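Local structure of cytochrome P450 (Zobellia galactanivorans, 6G5O) at residues V79-F91 against M191-L205. The protein is a haem protein of the cytochrome P450 family, holding an iron protoporphyrin IX within a fold richer in helix than in strand. Numbering follows the deposited sequence.
Sequences VHGVYRAIVEPWF and MYSVLLNSEFEGRKL. With HEM (protoporphyrin IX containing Fe), chain C.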
ATOM      1  N   VAL A  79       8.992  -2.677  21.944  1.00 32.56           N
ATOM      2  CA  VAL A  79       9.633  -1.491  21.443  1.00 32.88           C
ATOM      3  C   VAL A  79       8.847  -0.894  20.246  1.00 35.36           C
ATOM      4  O   VAL A  79       8.769   0.319  20.104  1.00 33.08           O
ATOM      5  CB  VAL A  79      11.083  -1.798  21.060  1.00 35.91           C
ATOM      6  CG1 VAL A  79      11.726  -0.582  20.406  1.00 35.04           C
ATOM      7  CG2 VAL A  79      11.900  -2.160  22.333  1.00 35.57           C
ATOM      8  N   HIS A  80       8.266  -1.758  19.408  1.00 33.73           N
ATOM      9  CA  HIS A  80       7.386  -1.347  18.315  1.00 32.38           C
ATOM     10  C   HIS A  80       6.333  -0.326  18.735  1.00 30.23           C
ATOM     11  O   HIS A  80       6.168   0.699  18.094  1.00 27.18           O
ATOM     12  CB  HIS A  80       6.689  -2.558  17.678  1.00 32.80           C
ATOM     13  CG  HIS A  80       5.664  -2.174  16.654  1.00 32.40           C
ATOM     14  ND1 HIS A  80       4.329  -2.077  16.956  1.00 31.24           N
ATOM     15  CD2 HIS A  80       5.782  -1.827  15.351  1.00 29.67           C
ATOM     16  CE1 HIS A  80       3.666  -1.682  15.885  1.00 32.18           C
ATOM     17  NE2 HIS A  80       4.519  -1.547  14.891  1.00 32.59           N
ATOM     18  N   GLY A  81       5.645  -0.569  19.841  1.00 30.72           N
ATOM     19  CA  GLY A  81       4.549   0.326  20.248  1.00 27.89           C
ATOM     20  C   GLY A  81       4.987   1.707  20.631  1.00 30.64           C
ATOM     21  O   GLY A  81       4.240   2.651  20.426  1.00 31.36           O
ATOM     22  N   VAL A  82       6.198   1.827  21.210  1.00 32.04           N
ATOM     23  CA  VAL A  82       6.779   3.108  21.577  1.00 30.29           C
ATOM     24  C   VAL A  82       7.079   3.968  20.316  1.00 29.17           C
ATOM     25  O   VAL A  82       6.644   5.116  20.244  1.00 31.57           O
ATOM     26  CB  VAL A  82       8.084   2.927  22.394  1.00 36.40           C
ATOM     27  CG1 VAL A  82       8.669   4.286  22.755  1.00 34.86           C
ATOM     28  CG2 VAL A  82       7.864   2.106  23.685  1.00 38.18           C
ATOM     29  N   TYR A  83       7.806   3.435  19.322  1.00 27.33           N
ATOM     30  CA  TYR A  83       8.031   4.185  18.068  1.00 26.82           C
ATOM     31  C   TYR A  83       6.672   4.513  17.382  1.00 27.28           C
ATOM     32  O   TYR A  83       6.465   5.569  16.807  1.00 31.41           O
ATOM     33  CB  TYR A  83       8.838   3.368  17.084  1.00 27.63           C
ATOM     34  CG  TYR A  83      10.334   3.314  17.293  1.00 29.84           C
ATOM     35  CD1 TYR A  83      11.083   4.481  17.344  1.00 29.54           C
ATOM     36  CD2 TYR A  83      11.002   2.097  17.369  1.00 26.45           C
ATOM     37  CE1 TYR A  83      12.456   4.441  17.479  1.00 31.19           C
ATOM     38  CE2 TYR A  83      12.381   2.043  17.521  1.00 28.93           C
ATOM     39  CZ  TYR A  83      13.104   3.226  17.572  1.00 31.55           C
ATOM     40  OH  TYR A  83      14.467   3.232  17.722  1.00 35.82           O
ATOM     41  N   ARG A  84       5.782   3.544  17.413  1.00 28.05           N
ATOM     42  CA  ARG A  84       4.497   3.689  16.779  1.00 29.89           C
ATOM     43  C   ARG A  84       3.696   4.838  17.410  1.00 30.27           C
ATOM     44  O   ARG A  84       3.087   5.620  16.682  1.00 30.09           O
ATOM     45  CB  ARG A  84       3.707   2.385  16.803  1.00 27.84           C
ATOM     46  CG  ARG A  84       2.441   2.581  15.957  1.00 31.42           C
ATOM     47  CD  ARG A  84       1.966   1.346  15.240  1.00 30.69           C
ATOM     48  NE  ARG A  84       0.653   1.605  14.721  1.00 29.49           N
ATOM     49  CZ  ARG A  84       0.115   1.029  13.658  1.00 27.99           C
ATOM     50  NH1 ARG A  84       0.793   0.161  12.926  1.00 26.48           N
ATOM     51  NH2 ARG A  84      -1.121   1.391  13.302  1.00 28.50           N
ATOM     52  N   ALA A  85       3.727   4.962  18.746  1.00 29.36           N
ATOM     53  CA  ALA A  85       3.019   6.064  19.449  1.00 30.99           C
ATOM     54  C   ALA A  85       3.600   7.422  19.113  1.00 30.22           C
ATOM     55  O   ALA A  85       2.867   8.415  19.084  1.00 31.12           O
ATOM     56  CB  ALA A  85       3.033   5.871  20.974  1.00 32.17           C
ATOM     57  N   ILE A  86       4.903   7.477  18.831  1.00 30.25           N
ATOM     58  CA  ILE A  86       5.501   8.709  18.332  1.00 29.64           C
ATOM     59  C   ILE A  86       4.937   9.157  16.978  1.00 28.17           C
ATOM     60  O   ILE A  86       4.630  10.311  16.806  1.00 26.99           O
ATOM     61  CB  ILE A  86       7.020   8.584  18.143  1.00 31.93           C
ATOM     62  CG1 ILE A  86       7.735   8.506  19.483  1.00 35.89           C
ATOM     63  CG2 ILE A  86       7.558   9.807  17.394  1.00 31.26           C
ATOM     64  CD1 ILE A  86       9.107   7.860  19.369  1.00 37.66           C
ATOM     65  N   VAL A  87       4.850   8.258  16.018  1.00 26.61           N
ATOM     66  CA  VAL A  87       4.503   8.665  14.652  1.00 29.71           C
ATOM     67  C   VAL A  87       2.995   8.595  14.335  1.00 28.90           C
ATOM     68  O   VAL A  87       2.561   9.112  13.332  1.00 25.01           O
ATOM     69  CB  VAL A  87       5.289   7.822  13.614  1.00 31.54           C
ATOM     70  CG1 VAL A  87       6.807   8.022  13.828  1.00 33.30           C
ATOM     71  CG2 VAL A  87       4.915   6.350  13.700  1.00 30.52           C
ATOM     72  N   GLU A  88       2.200   7.946  15.183  1.00 30.85           N
ATOM     73  CA  GLU A  88       0.820   7.715  14.822  1.00 35.03           C
ATOM     74  C   GLU A  88      -0.027   8.991  14.701  1.00 34.65           C
ATOM     75  O   GLU A  88      -0.886   9.046  13.818  1.00 33.45           O
ATOM     76  CB  GLU A  88       0.133   6.692  15.717  1.00 41.02           C
ATOM     77  CG  GLU A  88      -1.087   6.080  15.009  1.00 47.71           C
ATOM     78  CD  GLU A  88      -1.560   4.759  15.558  1.00 54.74           C
ATOM     79  OE1 GLU A  88      -0.879   4.138  16.423  1.00 60.62           O
ATOM     80  OE2 GLU A  88      -2.659   4.360  15.108  1.00 67.16           O
ATOM     81  N   PRO A  89       0.175   9.988  15.581  1.00 30.24           N
ATOM     82  CA  PRO A  89      -0.629  11.197  15.387  1.00 28.42           C
ATOM     83  C   PRO A  89      -0.302  11.923  14.095  1.00 26.55           C
ATOM     84  O   PRO A  89      -1.209  12.480  13.477  1.00 25.19           O
ATOM     85  CB  PRO A  89      -0.319  12.057  16.611  1.00 30.99           C
ATOM     86  CG  PRO A  89       0.200  11.083  17.665  1.00 33.01           C
ATOM     87  CD  PRO A  89       0.867   9.967  16.885  1.00 32.41           C
ATOM     88  N   TRP A  90       0.954  11.867  13.653  1.00 24.31           N
ATOM     89  CA  TRP A  90       1.329  12.474  12.384  1.00 23.60           C
ATOM     90  C   TRP A  90       0.517  11.852  11.237  1.00 21.94           C
ATOM     91  O   TRP A  90      -0.051  12.562  10.420  1.00 20.87           O
ATOM     92  CB  TRP A  90       2.826  12.382  12.117  1.00 23.75           C
ATOM     93  CG  TRP A  90       3.218  13.139  10.923  1.00 23.92           C
ATOM     94  CD1 TRP A  90       3.485  12.635   9.667  1.00 23.90           C
ATOM     95  CD2 TRP A  90       3.354  14.555  10.827  1.00 23.77           C
ATOM     96  NE1 TRP A  90       3.804  13.672   8.797  1.00 25.04           N
ATOM     97  CE2 TRP A  90       3.716  14.857   9.482  1.00 23.85           C
ATOM     98  CE3 TRP A  90       3.225  15.602  11.741  1.00 24.34           C
ATOM     99  CZ2 TRP A  90       3.941  16.145   9.049  1.00 22.83           C
ATOM    100  CZ3 TRP A  90       3.440  16.890  11.306  1.00 25.95           C
ATOM    101  CH2 TRP A  90       3.788  17.154   9.966  1.00 25.63           C
ATOM    102  N   PHE A  91       0.440  10.526  11.226  1.00 22.89           N
ATOM    103  CA  PHE A  91      -0.253   9.776  10.170  1.00 24.09           C
ATOM    104  C   PHE A  91      -1.798   9.861  10.229  1.00 23.54           C
ATOM    105  O   PHE A  91      -2.445   9.583   9.256  1.00 23.25           O
ATOM    106  CB  PHE A  91       0.164   8.309  10.179  1.00 24.08           C
ATOM    107  CG  PHE A  91       1.487   8.035   9.511  1.00 25.49           C
ATOM    108  CD1 PHE A  91       1.544   7.840   8.164  1.00 24.14           C
ATOM    109  CD2 PHE A  91       2.661   7.940  10.255  1.00 24.24           C
ATOM    110  CE1 PHE A  91       2.752   7.584   7.536  1.00 27.69           C
ATOM    111  CE2 PHE A  91       3.863   7.692   9.645  1.00 26.37           C
ATOM    112  CZ  PHE A  91       3.922   7.492   8.282  1.00 27.77           C
ATOM    113  N   MET A 191       7.679  16.835   8.020  1.00 27.45           N
ATOM    114  CA  MET A 191       7.752  15.607   8.788  1.00 28.94           C
ATOM    115  C   MET A 191       9.174  15.326   9.357  1.00 29.07           C
ATOM    116  O   MET A 191       9.321  14.823  10.480  1.00 26.75           O
ATOM    117  CB  MET A 191       7.285  14.427   7.930  1.00 29.18           C
ATOM    118  CG  MET A 191       6.979  13.132   8.669  1.00 28.64           C
ATOM    119  SD  MET A 191       6.474  11.839   7.500  1.00 29.88           S
ATOM    120  CE  MET A 191       6.323  10.418   8.593  1.00 29.51           C
ATOM    121  N   TYR A 192      10.194  15.623   8.560  1.00 30.74           N
ATOM    122  CA  TYR A 192      11.602  15.482   8.963  1.00 29.99           C
ATOM    123  C   TYR A 192      11.883  16.233  10.261  1.00 30.63           C
ATOM    124  O   TYR A 192      12.438  15.682  11.224  1.00 27.28           O
ATOM    125  CB  TYR A 192      12.503  16.044   7.895  1.00 29.86           C
ATOM    126  CG  TYR A 192      12.327  15.409   6.524  1.00 29.07           C
ATOM    127  CD1 TYR A 192      12.943  14.207   6.213  1.00 25.77           C
ATOM    128  CD2 TYR A 192      11.576  16.052   5.536  1.00 28.22           C
ATOM    129  CE1 TYR A 192      12.796  13.640   4.985  1.00 26.88           C
ATOM    130  CE2 TYR A 192      11.409  15.496   4.276  1.00 26.75           C
ATOM    131  CZ  TYR A 192      12.010  14.298   4.010  1.00 26.74           C
ATOM    132  OH  TYR A 192      11.887  13.753   2.764  1.00 27.74           O
ATOM    133  N   SER A 193      11.448  17.482  10.288  1.00 30.97           N
ATOM    134  CA  SER A 193      11.672  18.365  11.434  1.00 31.84           C
ATOM    135  C   SER A 193      10.941  17.911  12.658  1.00 31.79           C
ATOM    136  O   SER A 193      11.510  17.888  13.741  1.00 33.39           O
ATOM    137  CB  SER A 193      11.242  19.791  11.090  1.00 32.97           C
ATOM    138  OG  SER A 193      12.123  20.296  10.114  1.00 34.81           O
ATOM    139  N   VAL A 194       9.676  17.542  12.481  1.00 28.88           N
ATOM    140  CA  VAL A 194       8.894  16.982  13.554  1.00 28.20           C
ATOM    141  C   VAL A 194       9.512  15.698  14.134  1.00 27.04           C
ATOM    142  O   VAL A 194       9.463  15.498  15.321  1.00 24.59           O
ATOM    143  CB  VAL A 194       7.456  16.653  13.105  1.00 27.88           C
ATOM    144  CG1 VAL A 194       6.694  15.948  14.221  1.00 28.93           C
ATOM    145  CG2 VAL A 194       6.719  17.941  12.724  1.00 28.74           C
ATOM    146  N   LEU A 195       9.992  14.801  13.285  1.00 25.27           N
ATOM    147  CA  LEU A 195      10.576  13.562  13.763  1.00 27.15           C
ATOM    148  C   LEU A 195      11.867  13.829  14.568  1.00 29.43           C
ATOM    149  O   LEU A 195      12.009  13.275  15.660  1.00 28.99           O
ATOM    150  CB  LEU A 195      10.826  12.582  12.616  1.00 26.29           C
ATOM    151  CG  LEU A 195       9.567  11.974  11.966  1.00 25.00           C
ATOM    152  CD1 LEU A 195       9.976  11.068  10.835  1.00 24.72           C
ATOM    153  CD2 LEU A 195       8.756  11.176  12.965  1.00 24.49           C
ATOM    154  N   LEU A 196      12.711  14.738  14.072  1.00 27.99           N
ATOM    155  CA  LEU A 196      13.962  15.094  14.752  1.00 35.36           C
ATOM    156  C   LEU A 196      13.743  15.716  16.119  1.00 36.03           C
ATOM    157  O   LEU A 196      14.594  15.607  16.978  1.00 35.24           O
ATOM    158  CB  LEU A 196      14.820  16.038  13.894  1.00 33.97           C
ATOM    159  CG  LEU A 196      15.421  15.358  12.669  1.00 34.84           C
ATOM    160  CD1 LEU A 196      15.819  16.392  11.623  1.00 36.63           C
ATOM    161  CD2 LEU A 196      16.611  14.510  13.080  1.00 35.84           C
ATOM    162  N   ASN A 197      12.592  16.347  16.308  1.00 34.65           N
ATOM    163  CA  ASN A 197      12.201  16.898  17.589  1.00 35.01           C
ATOM    164  C   ASN A 197      11.330  15.956  18.434  1.00 31.98           C
ATOM    165  O   ASN A 197      10.968  16.308  19.518  1.00 38.53           O
ATOM    166  CB  ASN A 197      11.452  18.214  17.320  1.00 39.98           C
ATOM    167  CG  ASN A 197      11.380  19.111  18.522  1.00 42.95           C
ATOM    168  OD1 ASN A 197      12.393  19.369  19.191  1.00 39.65           O
ATOM    169  ND2 ASN A 197      10.186  19.621  18.786  1.00 40.01           N
ATOM    170  N   SER A 198      10.984  14.770  17.961  1.00 32.86           N
ATOM    171  CA  SER A 198      10.169  13.848  18.751  1.00 34.44           C
ATOM    172  C   SER A 198      11.030  13.004  19.697  1.00 36.67           C
ATOM    173  O   SER A 198      12.223  12.858  19.491  1.00 34.35           O
ATOM    174  CB  SER A 198       9.389  12.907  17.844  1.00 33.69           C
ATOM    175  OG  SER A 198       8.726  13.630  16.865  1.00 34.19           O
ATOM    176  N   GLU A 199      10.396  12.399  20.695  1.00 40.34           N
ATOM    177  CA  GLU A 199      11.130  11.736  21.777  1.00 41.32           C
ATOM    178  C   GLU A 199      10.776  10.288  21.975  1.00 38.15           C
ATOM    179  O   GLU A 199       9.597   9.928  21.967  1.00 32.20           O
ATOM    180  CB  GLU A 199      10.886  12.463  23.086  1.00 44.81           C
ATOM    181  CG  GLU A 199      11.219  13.932  22.984  1.00 49.98           C
ATOM    182  CD  GLU A 199      11.331  14.596  24.332  1.00 55.07           C
ATOM    183  OE1 GLU A 199      10.622  14.137  25.276  1.00 51.93           O
ATOM    184  OE2 GLU A 199      12.132  15.569  24.418  1.00 55.79           O
ATOM    185  N   PHE A 200      11.831   9.493  22.156  1.00 32.47           N
ATOM    186  CA  PHE A 200      11.770   8.089  22.415  1.00 32.38           C
ATOM    187  C   PHE A 200      12.317   7.973  23.822  1.00 35.93           C
ATOM    188  O   PHE A 200      13.537   8.085  24.015  1.00 34.12           O
ATOM    189  CB  PHE A 200      12.721   7.390  21.438  1.00 35.44           C
ATOM    190  CG  PHE A 200      12.757   5.904  21.542  1.00 38.98           C
ATOM    191  CD1 PHE A 200      11.803   5.143  20.900  1.00 44.49           C
ATOM    192  CD2 PHE A 200      13.756   5.258  22.267  1.00 43.52           C
ATOM    193  CE1 PHE A 200      11.827   3.755  20.977  1.00 46.74           C
ATOM    194  CE2 PHE A 200      13.779   3.881  22.353  1.00 47.48           C
ATOM    195  CZ  PHE A 200      12.819   3.125  21.695  1.00 45.49           C
ATOM    196  N   GLU A 201      11.463   7.740  24.796  1.00 39.30           N
ATOM    197  CA  GLU A 201      11.905   7.570  26.190  1.00 46.88           C
ATOM    198  C   GLU A 201      12.833   8.713  26.608  1.00 45.49           C
ATOM    199  O   GLU A 201      13.984   8.514  27.017  1.00 45.72           O
ATOM    200  CB  GLU A 201      12.531   6.181  26.412  1.00 51.84           C
ATOM    201  CG  GLU A 201      11.461   5.094  26.552  1.00 57.71           C
ATOM    202  CD  GLU A 201      11.973   3.658  26.395  1.00 63.70           C
ATOM    203  OE1 GLU A 201      13.221   3.444  26.345  1.00 67.58           O
ATOM    204  OE2 GLU A 201      11.105   2.748  26.303  1.00 61.53           O
ATOM    205  N   GLY A 202      12.320   9.921  26.430  1.00 46.01           N
ATOM    206  CA  GLY A 202      13.009  11.128  26.821  1.00 50.17           C
ATOM    207  C   GLY A 202      14.215  11.636  26.037  1.00 50.60           C
ATOM    208  O   GLY A 202      14.735  12.670  26.390  1.00 53.18           O
ATOM    209  N   ARG A 203      14.695  10.926  25.012  1.00 47.05           N
ATOM    210  CA  ARG A 203      15.698  11.510  24.107  1.00 42.18           C
ATOM    211  C   ARG A 203      15.173  11.700  22.670  1.00 40.04           C
ATOM    212  O   ARG A 203      14.297  10.968  22.189  1.00 38.94           O
ATOM    213  CB  ARG A 203      16.994  10.701  24.085  1.00 39.06           C
ATOM    214  CG  ARG A 203      16.826   9.264  23.672  1.00 36.87           C
ATOM    215  CD  ARG A 203      17.907   8.778  22.728  1.00 36.32           C
ATOM    216  NE  ARG A 203      17.552   7.445  22.231  1.00 33.81           N
ATOM    217  CZ  ARG A 203      17.127   7.149  21.003  1.00 32.65           C
ATOM    218  NH1 ARG A 203      17.033   8.081  20.070  1.00 32.92           N
ATOM    219  NH2 ARG A 203      16.856   5.883  20.685  1.00 32.34           N
ATOM    220  N   LYS A 204      15.779  12.660  21.979  1.00 38.25           N
ATOM    221  CA  LYS A 204      15.383  12.980  20.632  1.00 38.42           C
ATOM    222  C   LYS A 204      15.768  11.822  19.743  1.00 37.28           C
ATOM    223  O   LYS A 204      16.732  11.130  20.006  1.00 37.26           O
ATOM    224  CB  LYS A 204      16.050  14.253  20.129  1.00 36.52           C
ATOM    225  CG  LYS A 204      15.768  15.496  20.951  1.00 42.19           C
ATOM    226  CD  LYS A 204      14.314  15.993  20.963  1.00 45.59           C
ATOM    227  CE  LYS A 204      14.305  17.515  21.215  1.00 49.33           C
ATOM    228  NZ  LYS A 204      13.029  18.000  21.810  1.00 54.19           N
ATOM    229  N   LEU A 205      14.993  11.602  18.692  1.00 38.35           N
ATOM    230  CA  LEU A 205      15.322  10.572  17.701  1.00 36.73           C
ATOM    231  C   LEU A 205      16.610  10.992  17.017  1.00 34.01           C
ATOM    232  O   LEU A 205      16.832  12.190  16.839  1.00 27.83           O
ATOM    233  CB  LEU A 205      14.193  10.390  16.675  1.00 36.64           C
ATOM    234  CG  LEU A 205      12.827   9.879  17.154  1.00 36.88           C
ATOM    235  CD1 LEU A 205      11.809   9.759  16.035  1.00 36.86           C
ATOM    236  CD2 LEU A 205      12.968   8.546  17.854  1.00 37.53           C
TER
HETATM  237  CHA HEM C 401       2.261  -1.320   6.727  1.00 18.88           C
HETATM  238  CHB HEM C 401      -0.568  -2.033   2.878  1.00 19.82           C
HETATM  239  CHC HEM C 401      -0.339   2.656   1.801  1.00 20.18           C
HETATM  240  CHD HEM C 401       2.947   3.250   5.231  1.00 19.21           C
HETATM  241  C1A HEM C 401       1.450  -1.908   5.782  1.00 19.44           C
HETATM  242  C2A HEM C 401       1.087  -3.286   5.761  1.00 20.26           C
HETATM  243  C3A HEM C 401       0.305  -3.456   4.706  1.00 19.80           C
HETATM  244  C4A HEM C 401       0.165  -2.225   4.028  1.00 21.18           C
HETATM  245  CMA HEM C 401      -0.317  -4.762   4.333  1.00 22.17           C
HETATM  246  CAA HEM C 401       1.440  -4.389   6.758  1.00 23.75           C
HETATM  247  CBA HEM C 401       2.882  -4.826   6.553  1.00 26.26           C
HETATM  248  CGA HEM C 401       3.300  -5.846   7.588  1.00 30.25           C
HETATM  249  O1A HEM C 401       4.495  -5.989   7.830  1.00 30.69           O
HETATM  250  O2A HEM C 401       2.488  -6.542   8.226  1.00 30.72           O
HETATM  251  C1B HEM C 401      -0.749  -0.814   2.255  1.00 18.35           C
HETATM  252  C2B HEM C 401      -1.662  -0.651   1.194  1.00 19.74           C
HETATM  253  C3B HEM C 401      -1.601   0.680   0.850  1.00 20.87           C
HETATM  254  C4B HEM C 401      -0.613   1.292   1.793  1.00 19.42           C
HETATM  255  CMB HEM C 401      -2.474  -1.731   0.544  1.00 20.54           C
HETATM  256  CAB HEM C 401      -2.320   1.492  -0.128  1.00 22.72           C
HETATM  257  CBB HEM C 401      -3.379   1.112  -0.815  1.00 25.57           C
HETATM  258  C1C HEM C 401       0.570   3.248   2.637  1.00 20.54           C
HETATM  259  C2C HEM C 401       1.016   4.565   2.538  1.00 20.90           C
HETATM  260  C3C HEM C 401       2.000   4.728   3.481  1.00 21.01           C
HETATM  261  C4C HEM C 401       2.110   3.489   4.163  1.00 20.55           C
HETATM  262  CMC HEM C 401       0.518   5.613   1.594  1.00 22.16           C
HETATM  263  CAC HEM C 401       2.758   5.944   3.804  1.00 22.33           C
HETATM  264  CBC HEM C 401       2.669   7.137   3.225  1.00 22.76           C
HETATM  265  C1D HEM C 401       2.963   2.040   5.945  1.00 18.24           C
HETATM  266  C2D HEM C 401       3.779   1.867   7.160  1.00 19.17           C
HETATM  267  C3D HEM C 401       3.584   0.614   7.602  1.00 19.33           C
HETATM  268  C4D HEM C 401       2.686   0.003   6.615  1.00 18.33           C
HETATM  269  CMD HEM C 401       4.604   2.939   7.787  1.00 17.99           C
HETATM  270  CAD HEM C 401       4.210  -0.025   8.829  1.00 20.49           C
HETATM  271  CBD HEM C 401       3.327  -0.046  10.087  1.00 19.58           C
HETATM  272  CGD HEM C 401       4.094  -0.648  11.280  1.00 21.83           C
HETATM  273  O1D HEM C 401       5.184  -1.297  11.099  1.00 25.16           O
HETATM  274  O2D HEM C 401       3.684  -0.526  12.485  1.00 20.64           O
HETATM  275  NA  HEM C 401       0.910  -1.274   4.675  1.00 19.16           N
HETATM  276  NB  HEM C 401      -0.150   0.336   2.566  1.00 18.67           N
HETATM  277  NC  HEM C 401       1.250   2.588   3.598  1.00 18.91           N
HETATM  278  ND  HEM C 401       2.336   0.904   5.683  1.00 19.42           N
HETATM  279 FE   HEM C 401       1.144   0.618   4.215  1.00 22.50          FE
HETATM  280  O   HOH W   1       2.700  -0.108   2.761  1.00 32.98           O
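Tyr-83 and Phe-200 form an offset stack, ring centroids 4.5 Å apart and planes inclined by 29°, where helix 79-91 of the cytochrome P450 fold, which in this family is the C helix, meets the beta-hairpin that follows helix 191-196. Phe-200 CE1 lies above the middle of the tyrosine ring, while Tyr-83 OH reaches the rim of one phenylalanine face and hydrogen-bonds Glu-209. With CG anti to the backbone N (chi1 -178°), the ring of Phe-200 slants across the helix toward its N-terminal turn: Val-82 CG1 packs 3.7 Å from Phe-200 CE1, and Val-79 CG1 meets the ring edge at CZ. One turn beyond Tyr-83, Ile-86 fits against the start of the hairpin; its CD1 is 3.4 Å from the carbonyl O of Glu-199 and its CG2 touches Ser-198 CB. Val-87 CG1 meets Leu-195 CD2 deeper inside.

At the other end, Trp-90 and Met-191 make a Met-aromatic contact, Met-191 SD lying oblique to the five-membered ring of Trp-90, 4.3 Å from its centroid. Met-191 is extended, its CG passing Trp-90 NE1 and its CE ending 3.8 Å from Phe-91 CZ. Val-194 CG2 touches the six-membered ring at CZ3. No hydrogen bond joins the two segments.

Behind this apolar layer, a type I' turn from Phe-200 to Arg-203 joins the two strands of the hairpin, and a short hydrogen bond runs from Ser-198 OG back to Val-194 O at the helix end. Arg-203 makes a salt bridge to Glu-209, the partner of the Tyr-83 hydroxyl. Near the N-terminal end of helix 79-91, His-80 and Arg-84 turn to the haem: one propionate oxygen, HEM O2D, accepts a nearly straight bond (167°) from His-80 NE2, 2.7 Å away, and another from Arg-84 NH1 at 3.0 Å.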